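Long-range contacts in acetylxylan esterase A (Aspergillus awamori, PDB 5X6S), which cleaves acetyl side groups from the backbone of acetylated xylans, taking part in the breakdown of this plant polysaccharide: residues S3-T8 / I21-N26; N13-G18 / G89-S94; A227-E232 / T242-D247. All blocks are in the same frame, centred on the assembly; numbering follows the deposited sequence.

Contact 1 (S3-T8 / I21-N26); sequences SLQQVT and IYVPNN
Two straight backbone bonds hold the N-terminal hairpin together here, both within the pair Q5 and I21. The N of Q5 reaches the O of I21 at 2.9 Å, in the plane of that carbonyl, and the N of I21 answers on the O of Q5 at 2.8 Å, nearly along the C=O axis. Toward the start of strand 3-7 the pairing slackens, and the bond from V23 N to S3 O is weak at 3.3 Å. Between these, at the non-hydrogen-bonded pair L4 and Y22, L4 CA lies 3.2 Å from I21 O, its C-H directed at that oxygen.

Apolar contacts are lighter. On the face with Y22, L4 CG stands anti to its backbone N (chi1 -175°), and L4 CD1 lies 4.2 Å from Y22 CB. On the other face, CG2 of V7 meets CG1 of I21 at 4.2 Å, and Y106 and W101 of helix 91-106 cover this side.

The Y22 hydroxyl bonds E58 on helix 53-60, which also takes the N-H groups of N25 and N26. Strand 3-7 is outermost in the chain's sheet; the bonds imply a grip made mainly by the main chain at Q5 and I21, with few side-chain contacts.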
loop_
_atom_site.group_PDB
_atom_site.type_symbol
_atom_site.label_atom_id
_atom_site.label_comp_id
_atom_site.label_asym_id
_atom_site.label_seq_id
_atom_site.Cartn_x
_atom_site.Cartn_y
_atom_site.Cartn_z
ATOM N N SER A 3 -0.704 20.474 -18.260
ATOM C CA SER A 3 0.623 20.968 -18.395
ATOM C C SER A 3 1.620 20.091 -17.601
ATOM O O SER A 3 1.222 19.315 -16.706
ATOM C CB SER A 3 0.658 22.395 -17.882
ATOM O OG SER A 3 0.618 22.367 -16.475
ATOM N N LEU A 4 2.901 20.260 -17.922
ATOM C CA LEU A 4 3.983 19.635 -17.187
ATOM C C LEU A 4 4.573 20.674 -16.237
ATOM O O LEU A 4 4.977 21.755 -16.657
ATOM C CB LEU A 4 5.070 19.097 -18.117
ATOM C CG LEU A 4 6.225 18.292 -17.489
ATOM C CD1 LEU A 4 5.763 16.842 -17.313
ATOM C CD2 LEU A 4 7.503 18.354 -18.331
ATOM N N GLN A 5 4.579 20.346 -14.949
ATOM C CA GLN A 5 5.025 21.267 -13.891
ATOM C C GLN A 5 6.190 20.608 -13.166
ATOM O O GLN A 5 6.147 19.384 -12.871
ATOM C CB GLN A 5 3.911 21.554 -12.862
ATOM C CG GLN A 5 2.566 22.047 -13.461
ATOM C CD GLN A 5 1.305 21.164 -13.064
ATOM O OE1 GLN A 5 1.013 20.078 -13.683
ATOM N NE2 GLN A 5 0.536 21.656 -12.084
ATOM N N GLN A 6 7.193 21.410 -12.849
ATOM C CA GLN A 6 8.226 20.986 -11.916
ATOM C C GLN A 6 7.790 21.187 -10.462
ATOM O O GLN A 6 7.186 22.198 -10.133
ATOM C CB GLN A 6 9.530 21.700 -12.170
ATOM C CG GLN A 6 10.616 21.272 -11.216
ATOM C CD GLN A 6 11.985 21.810 -11.536
ATOM O OE1 GLN A 6 12.148 22.676 -12.389
ATOM N NE2 GLN A 6 12.979 21.302 -10.841
ATOM N N VAL A 7 8.077 20.214 -9.606
ATOM C CA VAL A 7 7.769 20.267 -8.211
ATOM C C VAL A 7 9.064 20.166 -7.443
ATOM O O VAL A 7 9.873 19.264 -7.654
ATOM C CB VAL A 7 6.773 19.166 -7.761
ATOM C CG1 VAL A 7 6.571 19.214 -6.254
ATOM C CG2 VAL A 7 5.457 19.271 -8.554
ATOM N N THR A 8 9.245 21.096 -6.522
ATOM C CA THR A 8 10.513 21.271 -5.856
ATOM C C THR A 8 10.518 20.937 -4.409
ATOM O O THR A 8 11.578 20.697 -3.839
ATOM C CB THR A 8 11.044 22.706 -6.048
ATOM O OG1 THR A 8 12.314 22.769 -5.460
ATOM C CG2 THR A 8 10.213 23.712 -5.412
ATOM N N ILE A 21 5.681 16.660 -13.090
ATOM C CA ILE A 21 4.407 15.952 -13.237
ATOM C C ILE A 21 3.548 16.457 -14.371
ATOM O O ILE A 21 3.515 17.664 -14.669
ATOM C CB ILE A 21 3.564 15.962 -11.948
ATOM C CG1 ILE A 21 3.171 17.377 -11.537
ATOM C CG2 ILE A 21 4.355 15.360 -10.823
ATOM C CD1 ILE A 21 2.171 17.350 -10.357
ATOM N N TYR A 22 2.873 15.532 -15.045
ATOM C CA TYR A 22 1.848 15.903 -15.981
ATOM C C TYR A 22 0.502 15.658 -15.333
ATOM O O TYR A 22 0.137 14.511 -15.056
ATOM C CB TYR A 22 1.931 15.162 -17.310
ATOM C CG TYR A 22 0.877 15.636 -18.293
ATOM C CD1 TYR A 22 1.080 16.766 -19.086
ATOM C CD2 TYR A 22 -0.317 14.969 -18.439
ATOM C CE1 TYR A 22 0.068 17.222 -19.979
ATOM C CE2 TYR A 22 -1.296 15.390 -19.326
ATOM C CZ TYR A 22 -1.092 16.532 -20.105
ATOM O OH TYR A 22 -2.071 16.938 -20.993
ATOM N N VAL A 23 -0.253 16.744 -15.169
ATOM C CA VAL A 23 -1.620 16.660 -14.656
ATOM C C VAL A 23 -2.586 16.891 -15.830
ATOM O O VAL A 23 -2.600 17.989 -16.397
ATOM C CB VAL A 23 -1.893 17.691 -13.530
ATOM C CG1 VAL A 23 -3.289 17.497 -12.962
ATOM C CG2 VAL A 23 -0.875 17.556 -12.396
ATOM N N PRO A 24 -3.334 15.855 -16.239
ATOM C CA PRO A 24 -4.147 16.049 -17.429
ATOM C C PRO A 24 -5.334 16.995 -17.217
ATOM O O PRO A 24 -5.778 17.206 -16.097
ATOM C CB PRO A 24 -4.658 14.651 -17.730
ATOM C CG PRO A 24 -4.689 13.946 -16.398
ATOM C CD PRO A 24 -3.482 14.507 -15.679
ATOM N N ASN A 25 -5.789 17.576 -18.304
ATOM C CA ASN A 25 -7.077 18.254 -18.323
ATOM C C ASN A 25 -8.224 17.371 -17.887
ATOM O O ASN A 25 -8.988 17.785 -17.046
ATOM C CB ASN A 25 -7.322 18.820 -19.714
ATOM C CG ASN A 25 -6.445 20.011 -19.963
ATOM O OD1 ASN A 25 -6.196 20.828 -19.028
ATOM N ND2 ASN A 25 -5.942 20.146 -21.189
ATOM N N ASN A 26 -8.315 16.162 -18.437
ATOM C CA ASN A 26 -9.351 15.185 -18.113
ATOM C C ASN A 26 -8.943 14.397 -16.836
ATOM O O ASN A 26 -8.950 13.186 -16.813
ATOM C CB ASN A 26 -9.605 14.252 -19.331
ATOM C CG ASN A 26 -10.880 13.367 -19.179
ATOM O OD1 ASN A 26 -11.846 13.781 -18.515
ATOM N ND2 ASN A 26 -10.910 12.162 -19.863
#

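Contact 2 (N13-G18 / G89-S94); sequences NPTNVG and GGNSNS
The chain makes a type I beta turn from N13 to N16, closed by N16 N on N13 O, and lays it against the start of helix 91-106. On the other side G89 and G90 lead into that helix, with G90 at the N-cap position; the positive phi of G89 (88°) bends the chain just before the first turn, where S94 N bonds back to G90 O.

N13 is the hub. Its CG is anti to the backbone N (chi1 -177°), which turns the amide toward both the helix and its own loop. OD1 receives two donors in its carbonyl plane, each on a lone pair: the hydroxyl of S94 across the contact at 2.6 Å, and V17 N within the loop at 3.0 Å. The amide's ND2 gives to V17 O at 2.9 Å, so three bonds fix its rotation. T15 uses its OG1, set between its own N and carbonyl carbon (chi1 68°), to accept from N91 ND2 at 2.9 Å; the oxygen lies in the amide plane of N91, and the two side chains cross at about a right angle. Beside this pair CG2 of V17 touches both N91 ND2 and S94 CB, the latter at 3.6 Å. A water joins the halves, accepting from T15 N and donating to G89 O and to S94 OG, the latter at 2.6 Å. The ring of P14 brings its CG to 3.4 Å from G89 O.

N91 turns its OD1 the other way, to D77 N, and packs on W76, which also touches V17. Beyond, helix 120-131 lies against N91 and S92 through M124, while G18 enters strand 18-23 and pairs with S68 at the end of strand 63-68.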
loop_
_atom_site.group_PDB
_atom_site.type_symbol
_atom_site.label_atom_id
_atom_site.label_comp_id
_atom_site.label_asym_id
_atom_site.label_seq_id
_atom_site.Cartn_x
_atom_site.Cartn_y
_atom_site.Cartn_z
ATOM N N ASN A 13 15.173 14.803 -0.144
ATOM C CA ASN A 13 15.722 14.650 -1.480
ATOM C C ASN A 13 17.212 14.977 -1.493
ATOM O O ASN A 13 17.631 15.802 -2.264
ATOM C CB ASN A 13 14.908 15.501 -2.471
ATOM C CG ASN A 13 15.369 15.350 -3.923
ATOM O OD1 ASN A 13 15.891 14.295 -4.323
ATOM N ND2 ASN A 13 15.181 16.398 -4.719
ATOM N N PRO A 14 18.000 14.280 -0.646
ATOM C CA PRO A 14 19.419 14.663 -0.514
ATOM C C PRO A 14 20.233 14.498 -1.811
ATOM O O PRO A 14 21.180 15.250 -2.018
ATOM C CB PRO A 14 19.912 13.772 0.640
ATOM C CG PRO A 14 19.033 12.595 0.634
ATOM C CD PRO A 14 17.657 13.143 0.243
ATOM N N THR A 15 19.806 13.621 -2.730
ATOM C CA THR A 15 20.515 13.468 -3.982
ATOM C C THR A 15 19.979 14.374 -5.068
ATOM O O THR A 15 20.419 14.320 -6.214
ATOM C CB THR A 15 20.557 11.991 -4.470
ATOM O OG1 THR A 15 19.249 11.533 -4.844
ATOM C CG2 THR A 15 21.222 11.074 -3.422
ATOM N N ASN A 16 19.050 15.258 -4.729
ATOM C CA ASN A 16 18.625 16.298 -5.644
ATOM C C ASN A 16 18.031 15.846 -6.985
ATOM O O ASN A 16 18.219 16.474 -8.046
ATOM C CB ASN A 16 19.752 17.308 -5.849
ATOM C CG ASN A 16 19.223 18.672 -6.183
ATOM O OD1 ASN A 16 18.171 19.121 -5.647
ATOM N ND2 ASN A 16 19.958 19.385 -7.038
ATOM N N VAL A 17 17.264 14.754 -6.925
ATOM C CA VAL A 17 16.518 14.294 -8.088
ATOM C C VAL A 17 15.464 15.358 -8.475
ATOM O O VAL A 17 14.825 15.928 -7.576
ATOM C CB VAL A 17 15.843 12.926 -7.782
ATOM C CG1 VAL A 17 15.189 12.335 -9.001
ATOM C CG2 VAL A 17 16.853 11.969 -7.181
ATOM N N GLY A 18 15.249 15.602 -9.775
ATOM C CA GLY A 18 14.146 16.500 -10.204
ATOM C C GLY A 18 12.792 15.797 -10.248
ATOM O O GLY A 18 12.735 14.594 -10.496
ATOM N N GLY A 89 17.902 6.757 1.378
ATOM C CA GLY A 89 18.193 8.167 1.031
ATOM C C GLY A 89 18.704 8.398 -0.372
ATOM O O GLY A 89 19.036 9.535 -0.744
ATOM N N GLY A 90 18.801 7.331 -1.172
ATOM C CA GLY A 90 19.291 7.456 -2.544
ATOM C C GLY A 90 18.217 7.927 -3.514
ATOM O O GLY A 90 17.095 8.271 -3.070
ATOM N N ASN A 91 18.522 7.963 -4.819
ATOM C CA ASN A 91 17.589 8.361 -5.849
ATOM C C ASN A 91 16.237 7.680 -5.668
ATOM O O ASN A 91 15.205 8.292 -5.818
ATOM C CB ASN A 91 18.037 7.985 -7.264
ATOM C CG ASN A 91 19.173 8.813 -7.842
ATOM O OD1 ASN A 91 19.656 8.478 -8.868
ATOM N ND2 ASN A 91 19.570 9.883 -7.205
ATOM N N SER A 92 16.270 6.401 -5.369
ATOM C CA SER A 92 15.028 5.646 -5.222
ATOM C C SER A 92 14.085 6.187 -4.131
ATOM O O SER A 92 12.837 6.235 -4.308
ATOM C CB SER A 92 15.346 4.173 -5.016
ATOM O OG SER A 92 16.263 3.983 -3.947
ATOM N N ASN A 93 14.677 6.598 -3.015
ATOM C CA ASN A 93 13.993 7.241 -1.908
ATOM C C ASN A 93 13.322 8.558 -2.364
ATOM O O ASN A 93 12.206 8.831 -2.026
ATOM C CB ASN A 93 14.964 7.489 -0.764
ATOM C CG ASN A 93 14.316 7.532 0.620
ATOM O OD1 ASN A 93 14.958 7.209 1.597
ATOM N ND2 ASN A 93 13.068 7.894 0.694
ATOM N N SER A 94 14.034 9.338 -3.158
ATOM C CA SER A 94 13.479 10.527 -3.716
ATOM C C SER A 94 12.238 10.256 -4.547
ATOM O O SER A 94 11.231 10.945 -4.381
ATOM C CB SER A 94 14.547 11.246 -4.547
ATOM O OG SER A 94 15.538 11.803 -3.680
HETATM O O HOH W 1 17.808 11.309 -2.565
#

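Contact 3 (A227-E232 / T242-D247); sequences APEKTE and TTIWGD
A beta hairpin at one border of the central sheet of this alpha/beta-hydrolase pairs strand 230-232 with strand 240-246, and a classic beta bulge opens the pairing, where E229 and K230 both face I244. The bulge is written in one carbonyl: I244 O accepts E229 N at 2.7 Å and K230 N at 3.2 Å, both in its plane. Past it the antiparallel register is regular. I244 N returns to K230 O, approaching from above the carbonyl plane, and E232 and T242 bond in both directions, E232 N to T242 O at 2.8 Å.

On the face with I244 and T242, the carboxylate of E232 lies alongside T242, its OE1 3.4 Å from T242 CB; with CG anti to the carbonyl carbon (chi1 -54°) and the chain extended beyond, OE2 reaches 4.0 Å from CD1 of I244. The same OE2 makes a long salt bridge with K230 NZ. The T242 hydroxyl instead finds T235 O in the connecting loop.

The extended side chain of E229 crosses I244 obliquely and brings its OE2 to 4.0 Å from G246 CA. That OE2 takes a water that also reaches D247 OD1, weakly. A second water spans A227 O and W245 O. The W245 indole N-H goes to Y225 O, just ahead of segment 227-232.

P228 covers one face of that indole together with CG2 of T243: its CB stands 3.7 Å above the centroid of the five-membered ring, 9° off the normal, a CH-pi contact, while pressing unusually tightly on T243 CG2 at 3.3 Å.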
loop_
_atom_site.group_PDB
_atom_site.type_symbol
_atom_site.label_atom_id
_atom_site.label_comp_id
_atom_site.label_asym_id
_atom_site.label_seq_id
_atom_site.Cartn_x
_atom_site.Cartn_y
_atom_site.Cartn_z
ATOM N N ALA A 227 8.644 -23.660 -14.257
ATOM C CA ALA A 227 7.271 -24.007 -14.633
ATOM C C ALA A 227 6.299 -22.814 -14.619
ATOM O O ALA A 227 5.346 -22.761 -13.780
ATOM C CB ALA A 227 6.702 -25.128 -13.763
ATOM N N PRO A 228 6.465 -21.889 -15.598
ATOM C CA PRO A 228 5.455 -20.845 -15.751
ATOM C C PRO A 228 4.071 -21.403 -16.026
ATOM O O PRO A 228 3.951 -22.574 -16.379
ATOM C CB PRO A 228 5.996 -19.989 -16.922
ATOM C CG PRO A 228 7.119 -20.759 -17.532
ATOM C CD PRO A 228 7.642 -21.687 -16.463
ATOM N N GLU A 229 3.039 -20.604 -15.843
ATOM C CA GLU A 229 1.655 -21.011 -16.040
ATOM C C GLU A 229 1.249 -21.119 -17.508
ATOM O O GLU A 229 0.396 -21.961 -17.844
ATOM C CB GLU A 229 0.681 -19.985 -15.479
ATOM C CG GLU A 229 0.180 -20.218 -14.100
ATOM C CD GLU A 229 -0.783 -19.125 -13.673
ATOM O OE1 GLU A 229 -1.245 -18.289 -14.511
ATOM O OE2 GLU A 229 -1.074 -19.106 -12.465
ATOM N N LYS A 230 1.746 -20.193 -18.321
ATOM C CA LYS A 230 1.273 -20.041 -19.716
ATOM C C LYS A 230 2.337 -19.436 -20.613
ATOM O O LYS A 230 3.138 -18.593 -20.153
ATOM C CB LYS A 230 0.030 -19.174 -19.730
ATOM C CG LYS A 230 -0.783 -19.206 -21.013
ATOM C CD LYS A 230 -2.036 -18.349 -20.834
ATOM C CE LYS A 230 -2.758 -18.088 -22.141
ATOM N NZ LYS A 230 -4.209 -17.738 -21.929
ATOM N N THR A 231 2.358 -19.850 -21.898
ATOM C CA THR A 231 3.180 -19.187 -22.920
ATOM C C THR A 231 2.264 -18.796 -24.074
ATOM O O THR A 231 1.331 -19.543 -24.407
ATOM C CB THR A 231 4.407 -20.007 -23.430
ATOM O OG1 THR A 231 3.999 -21.291 -23.987
ATOM C CG2 THR A 231 5.401 -20.238 -22.340
ATOM N N GLU A 232 2.465 -17.589 -24.615
ATOM C CA GLU A 232 1.589 -17.047 -25.650
ATOM C C GLU A 232 2.445 -16.552 -26.799
ATOM O O GLU A 232 3.257 -15.622 -26.660
ATOM C CB GLU A 232 0.687 -15.893 -25.123
ATOM C CG GLU A 232 -0.153 -16.223 -23.881
ATOM C CD GLU A 232 -0.761 -14.975 -23.171
ATOM O OE1 GLU A 232 -0.073 -13.946 -23.049
ATOM O OE2 GLU A 232 -1.906 -15.030 -22.678
ATOM N N THR A 242 4.878 -13.924 -24.792
ATOM C CA THR A 242 4.538 -13.658 -23.391
ATOM C C THR A 242 4.541 -14.956 -22.574
ATOM O O THR A 242 3.865 -15.901 -22.918
ATOM C CB THR A 242 3.172 -12.948 -23.272
ATOM O OG1 THR A 242 3.221 -11.691 -23.977
ATOM C CG2 THR A 242 2.834 -12.641 -21.844
ATOM N N THR A 243 5.316 -14.975 -21.491
ATOM C CA THR A 243 5.286 -16.048 -20.509
ATOM C C THR A 243 4.691 -15.494 -19.200
ATOM O O THR A 243 5.239 -14.551 -18.635
ATOM C CB THR A 243 6.704 -16.563 -20.253
ATOM O OG1 THR A 243 7.286 -17.046 -21.478
ATOM C CG2 THR A 243 6.681 -17.690 -19.209
ATOM N N ILE A 244 3.559 -16.044 -18.774
ATOM C CA ILE A 244 2.956 -15.748 -17.483
ATOM C C ILE A 244 3.375 -16.764 -16.399
ATOM O O ILE A 244 3.002 -17.937 -16.466
ATOM C CB ILE A 244 1.434 -15.729 -17.605
ATOM C CG1 ILE A 244 1.011 -14.729 -18.708
ATOM C CG2 ILE A 244 0.776 -15.440 -16.247
ATOM C CD1 ILE A 244 -0.480 -14.701 -18.933
ATOM N N TRP A 245 4.181 -16.332 -15.431
ATOM C CA TRP A 245 4.558 -17.212 -14.320
ATOM C C TRP A 245 3.461 -17.230 -13.288
ATOM O O TRP A 245 3.248 -18.235 -12.616
ATOM C CB TRP A 245 5.895 -16.825 -13.728
ATOM C CG TRP A 245 7.115 -17.319 -14.412
ATOM C CD1 TRP A 245 7.853 -18.451 -14.094
ATOM C CD2 TRP A 245 7.816 -16.679 -15.483
ATOM N NE1 TRP A 245 8.958 -18.519 -14.894
ATOM C CE2 TRP A 245 8.954 -17.462 -15.769
ATOM C CE3 TRP A 245 7.592 -15.506 -16.227
ATOM C CZ2 TRP A 245 9.867 -17.126 -16.769
ATOM C CZ3 TRP A 245 8.477 -15.187 -17.222
ATOM C CH2 TRP A 245 9.606 -15.990 -17.492
ATOM N N GLY A 246 2.729 -16.121 -13.185
ATOM C CA GLY A 246 1.555 -16.037 -12.336
ATOM C C GLY A 246 0.974 -14.622 -12.307
ATOM O O GLY A 246 1.348 -13.780 -13.132
ATOM N N ASP A 247 0.046 -14.355 -11.387
ATOM C CA ASP A 247 -0.577 -13.038 -11.274
ATOM C C ASP A 247 0.433 -11.882 -11.149
ATOM O O ASP A 247 0.144 -10.775 -11.642
ATOM C CB ASP A 247 -1.524 -12.977 -10.074
ATOM C CG ASP A 247 -2.792 -13.800 -10.273
ATOM O OD1 ASP A 247 -2.963 -14.398 -11.342
ATOM O OD2 ASP A 247 -3.619 -13.827 -9.337
HETATM O O HOH W 2 4.930 -20.448 -12.169
HETATM O O HOH W 3 -2.675 -17.728 -11.133
#

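How the contacts relate
Contacts 1 and 3 close the two borders of one mixed sheet: strands 3-7 and 230-232 are its outermost members within the chain, each held by a hairpin partner. Their centres lie about 37 Å apart, on opposite sides of the chain's centre. Contact 2 belongs to the first end. Its segment 13-18 is part of the connection between the strands of contact 1, and the two centres are about 20 Å apart, while the centres of contacts 2 and 3 are about 35 Å apart. All three lie away from S119, the probable nucleophile, which sits between strand 113-118 and helix 120-131.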